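Local coordinates for protein 2-hydroxyisobutanoyl-CoA mutase large subunit (Aquincola tertiaricarbonis, PDB 4R3U) that catalyses, together with its cobalamin-binding small subunit, the interconversion of 2-hydroxyisobutyryl-CoA and (S)-3-hydroxybutyryl-CoA, at residues T51-F55 / G304-E308; I212-Y216 / S229-V233; R234-T238 / E281-M287; Y255-E259 / Q343-A347. All blocks are in the same frame, centred on the assembly; numbering follows the deposited sequence.

Contact 1: T51-F55 / G304-E308; sequences TIGDF and GDFFE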
loop_
_atom_site.group_PDB
_atom_site.type_symbol
_atom_site.label_atom_id
_atom_site.label_comp_id
_atom_site.label_asym_id
_atom_site.label_seq_id
_atom_site.Cartn_x
_atom_site.Cartn_y
_atom_site.Cartn_z
ATOM N N THR A 51 -11.683 -9.101 14.210
ATOM C CA THR A 51 -10.574 -9.126 13.276
ATOM C C THR A 51 -10.882 -10.315 12.267
ATOM O O THR A 51 -11.886 -11.033 12.446
ATOM C CB THR A 51 -9.263 -9.372 14.047
ATOM O OG1 THR A 51 -9.389 -10.533 14.866
ATOM C CG2 THR A 51 -8.839 -8.219 14.888
ATOM N N ILE A 52 -10.053 -10.517 11.223
ATOM C CA ILE A 52 -10.273 -11.627 10.272
ATOM C C ILE A 52 -10.033 -12.937 11.039
ATOM O O ILE A 52 -10.761 -13.911 10.860
ATOM C CB ILE A 52 -9.382 -11.495 9.014
ATOM C CG1 ILE A 52 -9.764 -10.250 8.180
ATOM C CG2 ILE A 52 -9.399 -12.779 8.160
ATOM C CD1 ILE A 52 -8.747 -9.819 7.067
ATOM N N GLY A 53 -9.092 -12.895 11.974
ATOM C CA GLY A 53 -8.754 -14.012 12.849
ATOM C C GLY A 53 -9.722 -14.263 13.988
ATOM O O GLY A 53 -9.395 -15.014 14.905
ATOM N N ASP A 54 -10.930 -13.642 13.913
ATOM C CA ASP A 54 -12.064 -13.788 14.841
ATOM C C ASP A 54 -11.894 -13.286 16.280
ATOM O O ASP A 54 -12.586 -13.746 17.189
ATOM C CB ASP A 54 -12.644 -15.206 14.795
ATOM C CG ASP A 54 -13.800 -15.412 13.855
ATOM O OD1 ASP A 54 -13.977 -14.578 12.932
ATOM O OD2 ASP A 54 -14.506 -16.428 14.009
ATOM N N PHE A 55 -10.988 -12.343 16.489
ATOM C CA PHE A 55 -10.820 -11.745 17.808
ATOM C C PHE A 55 -11.767 -10.561 17.865
ATOM O O PHE A 55 -11.746 -9.741 16.941
ATOM C CB PHE A 55 -9.376 -11.261 18.006
ATOM C CG PHE A 55 -8.421 -12.271 18.577
ATOM C CD1 PHE A 55 -8.244 -13.502 17.968
ATOM C CD2 PHE A 55 -7.653 -11.968 19.699
ATOM C CE1 PHE A 55 -7.356 -14.436 18.493
ATOM C CE2 PHE A 55 -6.739 -12.891 20.212
ATOM C CZ PHE A 55 -6.595 -14.120 19.602
ATOM N N GLY A 304 -4.036 -10.198 5.762
ATOM C CA GLY A 304 -4.844 -9.045 5.438
ATOM C C GLY A 304 -5.255 -8.159 6.562
ATOM O O GLY A 304 -5.534 -7.001 6.284
ATOM N N ASP A 305 -5.398 -8.670 7.814
ATOM C CA ASP A 305 -5.831 -7.764 8.894
ATOM C C ASP A 305 -4.611 -7.009 9.378
ATOM O O ASP A 305 -3.784 -7.538 10.148
ATOM C CB ASP A 305 -6.574 -8.470 10.040
ATOM C CG ASP A 305 -7.420 -7.539 10.908
ATOM O OD1 ASP A 305 -6.858 -6.539 11.450
ATOM O OD2 ASP A 305 -8.635 -7.827 11.085
ATOM N N PHE A 306 -4.470 -5.788 8.852
ATOM C CA PHE A 306 -3.338 -4.912 9.102
ATOM C C PHE A 306 -2.798 -4.899 10.544
ATOM O O PHE A 306 -1.623 -5.212 10.744
ATOM C CB PHE A 306 -3.634 -3.498 8.568
ATOM C CG PHE A 306 -2.444 -2.576 8.595
ATOM C CD1 PHE A 306 -1.471 -2.646 7.603
ATOM C CD2 PHE A 306 -2.293 -1.637 9.617
ATOM C CE1 PHE A 306 -0.358 -1.808 7.631
ATOM C CE2 PHE A 306 -1.194 -0.776 9.634
ATOM C CZ PHE A 306 -0.229 -0.869 8.640
ATOM N N PHE A 307 -3.651 -4.549 11.529
ATOM C CA PHE A 307 -3.256 -4.464 12.936
ATOM C C PHE A 307 -3.115 -5.776 13.644
ATOM O O PHE A 307 -2.149 -5.934 14.403
ATOM C CB PHE A 307 -4.119 -3.494 13.722
ATOM C CG PHE A 307 -3.905 -2.067 13.287
ATOM C CD1 PHE A 307 -2.711 -1.408 13.571
ATOM C CD2 PHE A 307 -4.877 -1.394 12.562
ATOM C CE1 PHE A 307 -2.512 -0.093 13.167
ATOM C CE2 PHE A 307 -4.668 -0.083 12.156
ATOM C CZ PHE A 307 -3.490 0.563 12.474
ATOM N N GLU A 308 -4.022 -6.747 13.348
ATOM C CA GLU A 308 -3.958 -8.099 13.908
ATOM C C GLU A 308 -2.599 -8.812 13.603
ATOM O O GLU A 308 -2.024 -9.453 14.481
ATOM C CB GLU A 308 -5.126 -8.913 13.399
ATOM C CG GLU A 308 -5.039 -10.401 13.654
ATOM C CD GLU A 308 -6.346 -11.094 13.342
ATOM O OE1 GLU A 308 -6.745 -11.120 12.151
ATOM O OE2 GLU A 308 -7.014 -11.528 14.311
#

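Contact 2: I212-Y216 / S229-V233; sequences ILKEY and SVRIV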
loop_
_atom_site.group_PDB
_atom_site.type_symbol
_atom_site.label_atom_id
_atom_site.label_comp_id
_atom_site.label_asym_id
_atom_site.label_seq_id
_atom_site.Cartn_x
_atom_site.Cartn_y
_atom_site.Cartn_z
ATOM N N ILE A 212 9.587 -30.261 9.458
ATOM C CA ILE A 212 8.722 -31.366 9.031
ATOM C C ILE A 212 7.367 -31.424 9.746
ATOM O O ILE A 212 6.386 -31.857 9.158
ATOM C CB ILE A 212 9.484 -32.707 9.018
ATOM C CG1 ILE A 212 8.861 -33.710 8.048
ATOM C CG2 ILE A 212 9.690 -33.286 10.439
ATOM C CD1 ILE A 212 9.174 -33.470 6.606
ATOM N N LEU A 213 7.294 -30.958 10.981
ATOM C CA LEU A 213 6.038 -30.978 11.736
ATOM C C LEU A 213 4.923 -30.206 11.022
ATOM O O LEU A 213 3.794 -30.705 10.905
ATOM C CB LEU A 213 6.258 -30.569 13.217
ATOM C CG LEU A 213 7.267 -31.482 14.028
ATOM C CD1 LEU A 213 7.607 -30.908 15.369
ATOM C CD2 LEU A 213 6.774 -32.896 14.186
ATOM N N LYS A 214 5.283 -29.077 10.402
ATOM C CA LYS A 214 4.339 -28.256 9.668
ATOM C C LYS A 214 3.951 -28.886 8.340
ATOM O O LYS A 214 2.951 -28.494 7.756
ATOM C CB LYS A 214 4.873 -26.811 9.519
ATOM C CG LYS A 214 6.088 -26.638 8.632
ATOM C CD LYS A 214 5.748 -26.267 7.201
ATOM C CE LYS A 214 7.000 -25.817 6.485
ATOM N NZ LYS A 214 7.936 -26.940 6.146
ATOM N N GLU A 215 4.759 -29.850 7.847
ATOM C CA GLU A 215 4.500 -30.602 6.608
ATOM C C GLU A 215 3.356 -31.579 6.847
ATOM O O GLU A 215 2.444 -31.656 6.033
ATOM C CB GLU A 215 5.768 -31.338 6.146
ATOM C CG GLU A 215 6.855 -30.407 5.592
ATOM C CD GLU A 215 6.419 -29.542 4.427
ATOM O OE1 GLU A 215 5.569 -29.999 3.639
ATOM O OE2 GLU A 215 6.843 -28.370 4.357
ATOM N N TYR A 216 3.365 -32.271 8.009
ATOM C CA TYR A 216 2.276 -33.185 8.383
ATOM C C TYR A 216 0.988 -32.401 8.648
ATOM O O TYR A 216 -0.102 -32.822 8.261
ATOM C CB TYR A 216 2.660 -34.043 9.604
ATOM C CG TYR A 216 3.848 -34.944 9.351
ATOM C CD1 TYR A 216 3.761 -36.019 8.469
ATOM C CD2 TYR A 216 5.057 -34.735 10.004
ATOM C CE1 TYR A 216 4.865 -36.837 8.213
ATOM C CE2 TYR A 216 6.164 -35.553 9.765
ATOM C CZ TYR A 216 6.068 -36.596 8.859
ATOM O OH TYR A 216 7.163 -37.393 8.610
ATOM N N SER A 229 11.880 -38.704 10.634
ATOM C CA SER A 229 11.871 -37.388 9.988
ATOM C C SER A 229 12.240 -36.238 10.947
ATOM O O SER A 229 12.810 -35.223 10.510
ATOM C CB SER A 229 10.516 -37.114 9.366
ATOM O OG SER A 229 10.260 -38.046 8.339
ATOM N N VAL A 230 11.887 -36.390 12.247
ATOM C CA VAL A 230 12.191 -35.394 13.283
ATOM C C VAL A 230 13.673 -35.517 13.633
ATOM O O VAL A 230 14.375 -34.495 13.803
ATOM C CB VAL A 230 11.219 -35.499 14.485
ATOM C CG1 VAL A 230 11.701 -34.676 15.683
ATOM C CG2 VAL A 230 9.815 -35.062 14.066
ATOM N N ARG A 231 14.163 -36.771 13.647
ATOM C CA ARG A 231 15.569 -37.078 13.887
ATOM C C ARG A 231 16.459 -36.386 12.796
ATOM O O ARG A 231 17.548 -35.906 13.109
ATOM C CB ARG A 231 15.758 -38.620 13.942
ATOM C CG ARG A 231 17.203 -39.104 13.986
ATOM C CD ARG A 231 17.752 -39.367 12.598
ATOM N NE ARG A 231 19.186 -39.667 12.629
ATOM C CZ ARG A 231 19.702 -40.890 12.713
ATOM N NH1 ARG A 231 18.905 -41.953 12.775
ATOM N NH2 ARG A 231 21.014 -41.061 12.728
ATOM N N ILE A 232 15.978 -36.313 11.537
ATOM C CA ILE A 232 16.721 -35.644 10.473
ATOM C C ILE A 232 16.813 -34.145 10.810
ATOM O O ILE A 232 17.928 -33.599 10.809
ATOM C CB ILE A 232 16.176 -35.935 9.039
ATOM C CG1 ILE A 232 16.319 -37.413 8.658
ATOM C CG2 ILE A 232 16.911 -35.079 8.000
ATOM C CD1 ILE A 232 15.319 -37.889 7.626
ATOM N N VAL A 233 15.664 -33.500 11.164
ATOM C CA VAL A 233 15.631 -32.087 11.574
ATOM C C VAL A 233 16.640 -31.852 12.709
ATOM O O VAL A 233 17.416 -30.895 12.679
ATOM C CB VAL A 233 14.207 -31.607 11.944
ATOM C CG1 VAL A 233 14.202 -30.122 12.283
ATOM C CG2 VAL A 233 13.232 -31.884 10.798
#

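Contact 3: R234-T238 / E281-M287; sequences RDIIT and EVTKTGM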
loop_
_atom_site.group_PDB
_atom_site.type_symbol
_atom_site.label_atom_id
_atom_site.label_comp_id
_atom_site.label_asym_id
_atom_site.label_seq_id
_atom_site.Cartn_x
_atom_site.Cartn_y
_atom_site.Cartn_z
ATOM N N ARG A 234 16.664 -32.775 13.667
ATOM C CA ARG A 234 17.564 -32.750 14.816
ATOM C C ARG A 234 19.007 -32.815 14.324
ATOM O O ARG A 234 19.814 -31.979 14.712
ATOM C CB ARG A 234 17.209 -33.926 15.729
ATOM C CG ARG A 234 17.885 -33.963 17.077
ATOM C CD ARG A 234 18.047 -35.411 17.507
ATOM N NE ARG A 234 18.935 -36.139 16.596
ATOM C CZ ARG A 234 19.269 -37.416 16.715
ATOM N NH1 ARG A 234 20.079 -37.980 15.835
ATOM N NH2 ARG A 234 18.793 -38.144 17.712
ATOM N N ASP A 235 19.324 -33.755 13.428
ATOM C CA ASP A 235 20.668 -33.861 12.835
ATOM C C ASP A 235 21.072 -32.594 12.059
ATOM O O ASP A 235 22.234 -32.186 12.092
ATOM C CB ASP A 235 20.762 -35.082 11.922
ATOM C CG ASP A 235 20.748 -36.411 12.621
ATOM O OD1 ASP A 235 20.523 -36.440 13.847
ATOM O OD2 ASP A 235 20.924 -37.427 11.938
ATOM N N ILE A 236 20.107 -31.974 11.380
ATOM C CA ILE A 236 20.373 -30.725 10.664
ATOM C C ILE A 236 20.748 -29.668 11.700
ATOM O O ILE A 236 21.770 -28.996 11.545
ATOM C CB ILE A 236 19.191 -30.281 9.755
ATOM C CG1 ILE A 236 18.983 -31.266 8.592
ATOM C CG2 ILE A 236 19.398 -28.855 9.248
ATOM C CD1 ILE A 236 17.569 -31.108 7.877
ATOM N N ILE A 237 19.950 -29.573 12.775
ATOM C CA ILE A 237 20.140 -28.602 13.858
ATOM C C ILE A 237 21.447 -28.778 14.580
ATOM O O ILE A 237 22.203 -27.808 14.638
ATOM C CB ILE A 237 18.899 -28.481 14.790
ATOM C CG1 ILE A 237 17.754 -27.740 14.048
ATOM C CG2 ILE A 237 19.247 -27.790 16.129
ATOM C CD1 ILE A 237 16.361 -27.965 14.635
ATOM N N THR A 238 21.745 -30.006 15.081
ATOM C CA THR A 238 23.002 -30.315 15.800
ATOM C C THR A 238 24.254 -30.138 14.941
ATOM O O THR A 238 25.245 -29.618 15.443
ATOM C CB THR A 238 22.960 -31.684 16.460
ATOM O OG1 THR A 238 22.827 -32.692 15.454
ATOM C CG2 THR A 238 21.836 -31.802 17.478
ATOM N N GLU A 281 13.692 -32.461 21.464
ATOM C CA GLU A 281 14.421 -33.455 20.684
ATOM C C GLU A 281 15.910 -33.177 20.615
ATOM O O GLU A 281 16.699 -34.119 20.709
ATOM C CB GLU A 281 13.824 -33.591 19.268
ATOM C CG GLU A 281 12.869 -34.756 19.081
ATOM C CD GLU A 281 12.994 -35.925 20.026
ATOM O OE1 GLU A 281 12.321 -35.902 21.081
ATOM O OE2 GLU A 281 13.775 -36.853 19.722
ATOM N N VAL A 282 16.290 -31.891 20.421
ATOM C CA VAL A 282 17.692 -31.455 20.352
ATOM C C VAL A 282 18.359 -31.531 21.738
ATOM O O VAL A 282 19.446 -32.078 21.841
ATOM C CB VAL A 282 17.886 -30.074 19.663
ATOM C CG1 VAL A 282 19.368 -29.730 19.538
ATOM C CG2 VAL A 282 17.224 -30.043 18.283
ATOM N N THR A 283 17.699 -31.022 22.795
ATOM C CA THR A 283 18.257 -31.036 24.153
ATOM C C THR A 283 18.412 -32.433 24.731
ATOM O O THR A 283 19.304 -32.649 25.564
ATOM C CB THR A 283 17.563 -30.048 25.101
ATOM O OG1 THR A 283 16.187 -30.391 25.226
ATOM C CG2 THR A 283 17.722 -28.613 24.657
ATOM N N LYS A 284 17.582 -33.390 24.229
ATOM C CA LYS A 284 17.581 -34.811 24.590
ATOM C C LYS A 284 18.946 -35.432 24.255
ATOM O O LYS A 284 19.364 -36.365 24.932
ATOM C CB LYS A 284 16.459 -35.520 23.822
ATOM C CG LYS A 284 15.906 -36.791 24.448
ATOM C CD LYS A 284 14.835 -37.405 23.523
ATOM C CE LYS A 284 14.730 -38.923 23.662
ATOM N NZ LYS A 284 14.207 -39.581 22.425
ATOM N N THR A 285 19.659 -34.877 23.246
ATOM C CA THR A 285 21.003 -35.317 22.810
ATOM C C THR A 285 22.088 -34.850 23.791
ATOM O O THR A 285 23.261 -35.186 23.620
ATOM C CB THR A 285 21.361 -34.740 21.404
ATOM O OG1 THR A 285 21.585 -33.329 21.509
ATOM C CG2 THR A 285 20.321 -35.041 20.339
ATOM N N GLY A 286 21.702 -34.039 24.765
ATOM C CA GLY A 286 22.623 -33.461 25.728
ATOM C C GLY A 286 23.140 -32.104 25.297
ATOM O O GLY A 286 23.973 -31.501 25.984
ATOM N N MET A 287 22.650 -31.604 24.142
ATOM C CA MET A 287 23.011 -30.282 23.635
ATOM C C MET A 287 22.222 -29.262 24.433
ATOM O O MET A 287 20.999 -29.355 24.488
ATOM C CB MET A 287 22.715 -30.143 22.136
ATOM C CG MET A 287 23.067 -28.778 21.600
ATOM S SD MET A 287 23.167 -28.676 19.817
ATOM C CE MET A 287 24.777 -29.411 19.570
#

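Contact 4: Y255-E259 / Q343-A347; sequences YHISE and QTAAA. With 3HC (3-hydroxybutanoyl-coenzyme A), chain E.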
loop_
_atom_site.group_PDB
_atom_site.type_symbol
_atom_site.label_atom_id
_atom_site.label_comp_id
_atom_site.label_asym_id
_atom_site.label_seq_id
_atom_site.Cartn_x
_atom_site.Cartn_y
_atom_site.Cartn_z
ATOM N N TYR A 255 3.516 -19.770 8.094
ATOM C CA TYR A 255 3.024 -19.397 6.780
ATOM C C TYR A 255 2.056 -20.430 6.149
ATOM O O TYR A 255 0.936 -20.088 5.746
ATOM C CB TYR A 255 4.200 -19.084 5.818
ATOM C CG TYR A 255 3.733 -18.598 4.454
ATOM C CD1 TYR A 255 3.402 -17.258 4.242
ATOM C CD2 TYR A 255 3.546 -19.490 3.398
ATOM C CE1 TYR A 255 2.878 -16.822 3.026
ATOM C CE2 TYR A 255 3.033 -19.064 2.171
ATOM C CZ TYR A 255 2.697 -17.728 1.988
ATOM O OH TYR A 255 2.197 -17.296 0.775
ATOM N N HIS A 256 2.517 -21.682 6.051
ATOM C CA HIS A 256 1.809 -22.793 5.434
ATOM C C HIS A 256 0.581 -23.176 6.212
ATOM O O HIS A 256 -0.398 -23.600 5.601
ATOM C CB HIS A 256 2.756 -23.978 5.254
ATOM C CG HIS A 256 4.119 -23.566 4.786
ATOM N ND1 HIS A 256 5.114 -23.192 5.691
ATOM C CD2 HIS A 256 4.604 -23.447 3.529
ATOM C CE1 HIS A 256 6.166 -22.883 4.951
ATOM N NE2 HIS A 256 5.910 -23.027 3.648
ATOM N N ILE A 257 0.633 -23.053 7.570
ATOM C CA ILE A 257 -0.497 -23.327 8.459
ATOM C C ILE A 257 -1.585 -22.297 8.112
ATOM O O ILE A 257 -2.735 -22.686 7.873
ATOM C CB ILE A 257 -0.071 -23.334 9.975
ATOM C CG1 ILE A 257 0.854 -24.548 10.304
ATOM C CG2 ILE A 257 -1.292 -23.304 10.937
ATOM C CD1 ILE A 257 1.815 -24.335 11.479
ATOM N N SER A 258 -1.206 -20.997 8.008
ATOM C CA SER A 258 -2.151 -19.937 7.622
ATOM C C SER A 258 -2.735 -20.194 6.223
ATOM O O SER A 258 -3.958 -20.195 6.040
ATOM C CB SER A 258 -1.472 -18.573 7.648
ATOM O OG SER A 258 -2.425 -17.556 7.398
ATOM N N GLU A 259 -1.845 -20.394 5.243
ATOM C CA GLU A 259 -2.200 -20.623 3.841
ATOM C C GLU A 259 -3.032 -21.900 3.593
ATOM O O GLU A 259 -3.790 -21.954 2.608
ATOM C CB GLU A 259 -0.962 -20.526 2.955
ATOM C CG GLU A 259 -0.412 -19.114 2.893
ATOM C CD GLU A 259 -1.107 -18.193 1.916
ATOM O OE1 GLU A 259 -1.572 -17.113 2.345
ATOM O OE2 GLU A 259 -1.219 -18.566 0.726
ATOM N N GLN A 343 6.369 -13.623 4.477
ATOM C CA GLN A 343 5.864 -13.610 3.118
ATOM C C GLN A 343 4.471 -13.073 3.240
ATOM O O GLN A 343 3.768 -13.416 4.193
ATOM C CB GLN A 343 5.877 -15.007 2.476
ATOM C CG GLN A 343 5.488 -15.001 0.986
ATOM C CD GLN A 343 5.622 -16.353 0.320
ATOM O OE1 GLN A 343 6.251 -17.287 0.824
ATOM N NE2 GLN A 343 5.069 -16.479 -0.855
ATOM N N THR A 344 4.074 -12.209 2.298
ATOM C CA THR A 344 2.746 -11.626 2.261
ATOM C C THR A 344 1.753 -12.739 1.912
ATOM O O THR A 344 2.155 -13.741 1.283
ATOM C CB THR A 344 2.735 -10.366 1.364
ATOM O OG1 THR A 344 3.042 -10.720 0.014
ATOM C CG2 THR A 344 3.717 -9.286 1.848
ATOM N N ALA A 345 0.474 -12.616 2.380
ATOM C CA ALA A 345 -0.537 -13.642 2.136
ATOM C C ALA A 345 -0.982 -13.781 0.688
ATOM O O ALA A 345 -1.793 -12.992 0.172
ATOM C CB ALA A 345 -1.734 -13.427 3.040
ATOM N N ALA A 346 -0.502 -14.844 0.051
ATOM C CA ALA A 346 -0.822 -15.231 -1.315
ATOM C C ALA A 346 -2.351 -15.594 -1.419
ATOM O O ALA A 346 -2.997 -15.277 -2.429
ATOM C CB ALA A 346 0.025 -16.411 -1.660
ATOM N N ALA A 347 -2.935 -16.193 -0.336
ATOM C CA ALA A 347 -4.344 -16.560 -0.310
ATOM C C ALA A 347 -5.333 -15.343 -0.407
ATOM O O ALA A 347 -6.523 -15.550 -0.730
ATOM C CB ALA A 347 -4.649 -17.426 0.911
HETATM N N1A 3HC E . 22.276 -4.313 13.580
HETATM C C2A 3HC E . 23.515 -5.123 13.541
HETATM N N3A 3HC E . 23.342 -6.367 12.778
HETATM C C4A 3HC E . 22.163 -6.680 12.189
HETATM C C5A 3HC E . 21.080 -5.879 12.284
HETATM C C6A 3HC E . 21.142 -4.728 12.989
HETATM N N6A 3HC E . 20.040 -3.980 13.050
HETATM N N7A 3HC E . 20.096 -6.460 11.592
HETATM C C8A 3HC E . 20.562 -7.592 11.073
HETATM N N9A 3HC E . 21.823 -7.744 11.465
HETATM C C1B 3HC E . 22.781 -8.848 11.154
HETATM C C2B 3HC E . 22.348 -10.177 11.737
HETATM O O2B 3HC E . 22.808 -10.340 13.083
HETATM C C3B 3HC E . 23.001 -11.168 10.787
HETATM O O3B 3HC E . 24.396 -11.365 11.125
HETATM P P3B 3HC E . 25.100 -12.817 11.175
HETATM O O7A 3HC E . 24.949 -13.310 9.791
HETATM O O8A 3HC E . 26.490 -12.465 11.559
HETATM O O9A 3HC E . 24.312 -13.519 12.213
HETATM C C4B 3HC E . 22.937 -10.459 9.438
HETATM O O4B 3HC E . 22.827 -9.031 9.720
HETATM C C5B 3HC E . 21.756 -10.973 8.596
HETATM O O5B 3HC E . 20.510 -10.481 9.137
HETATM P P1A 3HC E . 19.339 -11.444 9.734
HETATM O O1A 3HC E . 19.889 -12.738 10.223
HETATM O O2A 3HC E . 18.513 -10.645 10.654
HETATM O O3A 3HC E . 18.486 -11.607 8.340
HETATM P P2A 3HC E . 18.542 -12.839 7.283
HETATM O O4A 3HC E . 17.646 -12.509 6.165
HETATM O O5A 3HC E . 19.941 -13.234 6.982
HETATM O O6A 3HC E . 17.907 -13.995 8.156
HETATM C CBP 3HC E . 16.212 -15.517 8.983
HETATM C CCP 3HC E . 16.524 -14.070 8.543
HETATM C CDP 3HC E . 16.997 -15.759 10.279
HETATM C CEP 3HC E . 14.719 -15.639 9.308
HETATM C CAP 3HC E . 16.652 -16.550 7.891
HETATM O OAP 3HC E . 16.511 -17.931 8.289
HETATM C C9P 3HC E . 16.131 -16.301 6.447
HETATM O O9P 3HC E . 16.745 -15.575 5.663
HETATM N N8P 3HC E . 15.041 -16.996 6.083
HETATM C C7P 3HC E . 14.498 -16.899 4.723
HETATM C C6P 3HC E . 13.435 -17.966 4.502
HETATM C C5P 3HC E . 12.762 -17.841 3.131
HETATM O O5P 3HC E . 12.994 -16.908 2.358
HETATM N N4P 3HC E . 11.913 -18.841 2.874
HETATM C C3P 3HC E . 11.146 -18.914 1.639
HETATM C C2P 3HC E . 9.924 -19.748 1.910
HETATM S S1P 3HC E . 8.830 -19.833 0.460
HETATM C C1 3HC E . 7.585 -20.918 1.177
HETATM O O1 3HC E . 7.852 -21.894 1.877
HETATM C C2 3HC E . 6.116 -20.520 0.954
HETATM C C3 3HC E . 5.618 -20.890 -0.446
HETATM O O3 3HC E . 6.448 -20.267 -1.421
HETATM C C4 3HC E . 5.597 -22.412 -0.650
#

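Contact 1: T51-F55 / G304-E308
Glu308 OE2 is gripped by two hydroxyls: Thr51 OG1 donates to Glu308 OE2 at 2.6 Å, from above the carboxylate plane, and Tyr429 OH of helix 420-442 supplies the second bond. The other oxygen, Glu308 OE1, turns its syn lone pair to Gly53 N, 2.9 Å away. An extended chain, CG anti to the backbone N (chi1 168°), lets Glu308 reach from helix 306-327 across to the type I turn Thr51-Asp54. Beside it Asp305 OD2 accepts from Ile52 N at 3.0 Å, on the anti side and somewhat out of the carboxylate plane, while its OD1, as N-cap, takes a weak bond from Glu308 N. Two acids thus take up the Ile52 and Gly53 amides, which point from the turn toward the helix. Thr51 suits its place because OG1 gives to the acid and accepts from Phe55 N just past the turn, which the Asp54 N to Thr51 O bond closes; Gly53 fits where a CB would collide with Glu308 OE2. Without the carboxylate, as with an alanine at Glu308, Gly53 N and the Thr51 hydroxyl would probably lose their acceptor, leaving the turn tied to this helix mainly through Asp305. Ile52 CD1 lies 3.9 Å from Asp305 CB, an apolar flank to the polar centre. The turn links strands 49-50 and 56-57, Phe55 stacks on Tyr429, and Ile52 also packs on Glu406 of the second large subunit.

Contact 2: I212-Y216 / S229-V233
Ile212 pushes its CG2 methyl against the helix of Val230 and Val233, and this is the tight part of the contact. CG2 lies 3.8 Å from Val233 CG2 and 4.0 Å from Val230 CG2, and it is also 3.7 Å from the carbonyl oxygen Ser229 O, so one methyl meets three points on one helix face. The torsion explains the fit: with CG1 anti to the backbone N (chi1 -155°), CG2 falls between N and the carbonyl carbon and projects at the neighbour, while CG1 runs off beside Ser229 CB. Branching at CB suits Ile212, because CG2 starts close to the backbone and reaches the neighbouring helix at short range.

Away from Ile212 the touch becomes sparser, although every residue that takes part is buried and no flank opens to solvent. Leu213 crosses Val230 at about a right angle and meets it through one methyl pair, CD2 to Val230 CG2 at 3.7 Å. At the other margin Tyr216 OH comes to 3.2 Å from Ser229 OG, near the plane of the phenol ring. Each hydroxyl has a backbone carbonyl as its main partner, Tyr224 O for Tyr216 and Pro225 O for Ser229, which satisfies these hydroxyls in a buried position.

The contact packs helix 213-219, which follows strand 206-208 of the TIM barrel, against the next helix, 226-243; helix 264-283 packs on Leu213, Val230 and Val233, and helix 446-451 on Leu213 and Tyr216.

Contact 3: R234-T238 / E281-M287
Arg234 lies along the backbone of Glu281 and Val282 and the methyl of Thr285, hydrocarbon at its base and charged at its tip. From CB it leaves with CG anti to the backbone N (chi1 -171°), which sets CG 3.8 Å from Glu281 O. CD comes next, touching Thr285 CG2 at 3.7 Å as the two side chains slide past each other in opposite directions. There the chain bends, and NE, still beside that methyl, makes a weak bond to Asp235 OD1. At the tip NH1 meets Asp235 OD1 at 2.6 Å, in the guanidinium plane and on the syn lone pair of the acid, with an angle of 161°; NH2 turns to Glu535 O. The aliphatic half therefore packs, while the charge is probably balanced in part by Asp235, which also pairs with Arg231.

Deeper in, Ile237 CG2 and Val282 CG2 meet at 3.7 Å, the apolar floor of the contact. Thr238 offers only its methyl, CG2 to Val282 CG1 at 3.8 Å, with Met287 SD beyond. Thr285 OG1 bonds Val282 O at 2.5 Å, which ties the turn at the helix end; Gly286 follows with a positive phi of 92° that other residues seldom tolerate.

Helix 226-243 is thus packed against the C-terminal end of helix 264-283, at a partly exposed site of the TIM-barrel domain: Phe292 covers Val282 and Met287 from the following loop, and helix 183-196 holds Ile236.

Contact 4: Y255-E259 / Q343-A347
The Tyr255 ring is covered on one face by the side-chain amide of Gln343, the two planes only 11° apart and stacked, with Gln343 OE1 offset toward the rim. On the opposite face lies Glu259 CG, 3.4 Å above the plane, and Thr344 O sits in plane at the edge. CG anti to the backbone N (chi1 -176°) sends the ring across to the end of strand 340-344, with its OH 3.4 Å from Ala346 CB in the turn that follows. The Gln343 amide has its own polar partner, as NE2 bonds Asn379 OD1, and this should help keep it flat over the ring. C2 of 3-hydroxybutanoyl-CoA packs beside both groups, 3.2 Å from Gln343 OE1 and 3.6 Å from Tyr255 CE2.

Helix 255-259 follows strand 252-253, and Gln343 and Thr344 end strand 340-344, so the contact lies at the C-terminal ends of parallel strands, where a TIM barrel carries its active site. Were the Tyr255 ring replaced by an alanine, the Gln343 amide would probably lose its stacking partner and a gap would open beside the acyl group. The next residue, His256, donates from NE2 to the thioester oxygen O1 of the ligand at 2.9 Å, with O1 in its ring plane.

On the cobalamin side Ala347 N donates to the syn lone pair of Glu259 OE1 at 3.1 Å, nearly straight at 166°, with a weaker bond to OE2. The small side chains of Ala346 and Ala347 probably allow the backbone to come this close, while Glu259 O binds Arg31 of the small subunit.

Overall arrangement
Contact 4 is the most central of the four and the one that holds ligands; it combines flat-group stacking with a bond from a backbone N-H to a carboxylate. Contacts 2 and 3 share helix 226-243 and meet where Val230 CG1 lies 3.6 Å from Glu281 CG. Both rely on methyl packing across helices, but contact 2 is buried throughout, whereas contact 3 is partly exposed and mixes hydrocarbon with a charged arginine. Contact 2 also reaches contact 4, through Lys214 beside His256. Contact 1, buried near the second subunit, is instead polar, with acids serving a turn; its helix 306-327 leads along the chain to strand 340-344 of contact 4. Contacts 1 and 3 lie on opposite sides of the chain's centre.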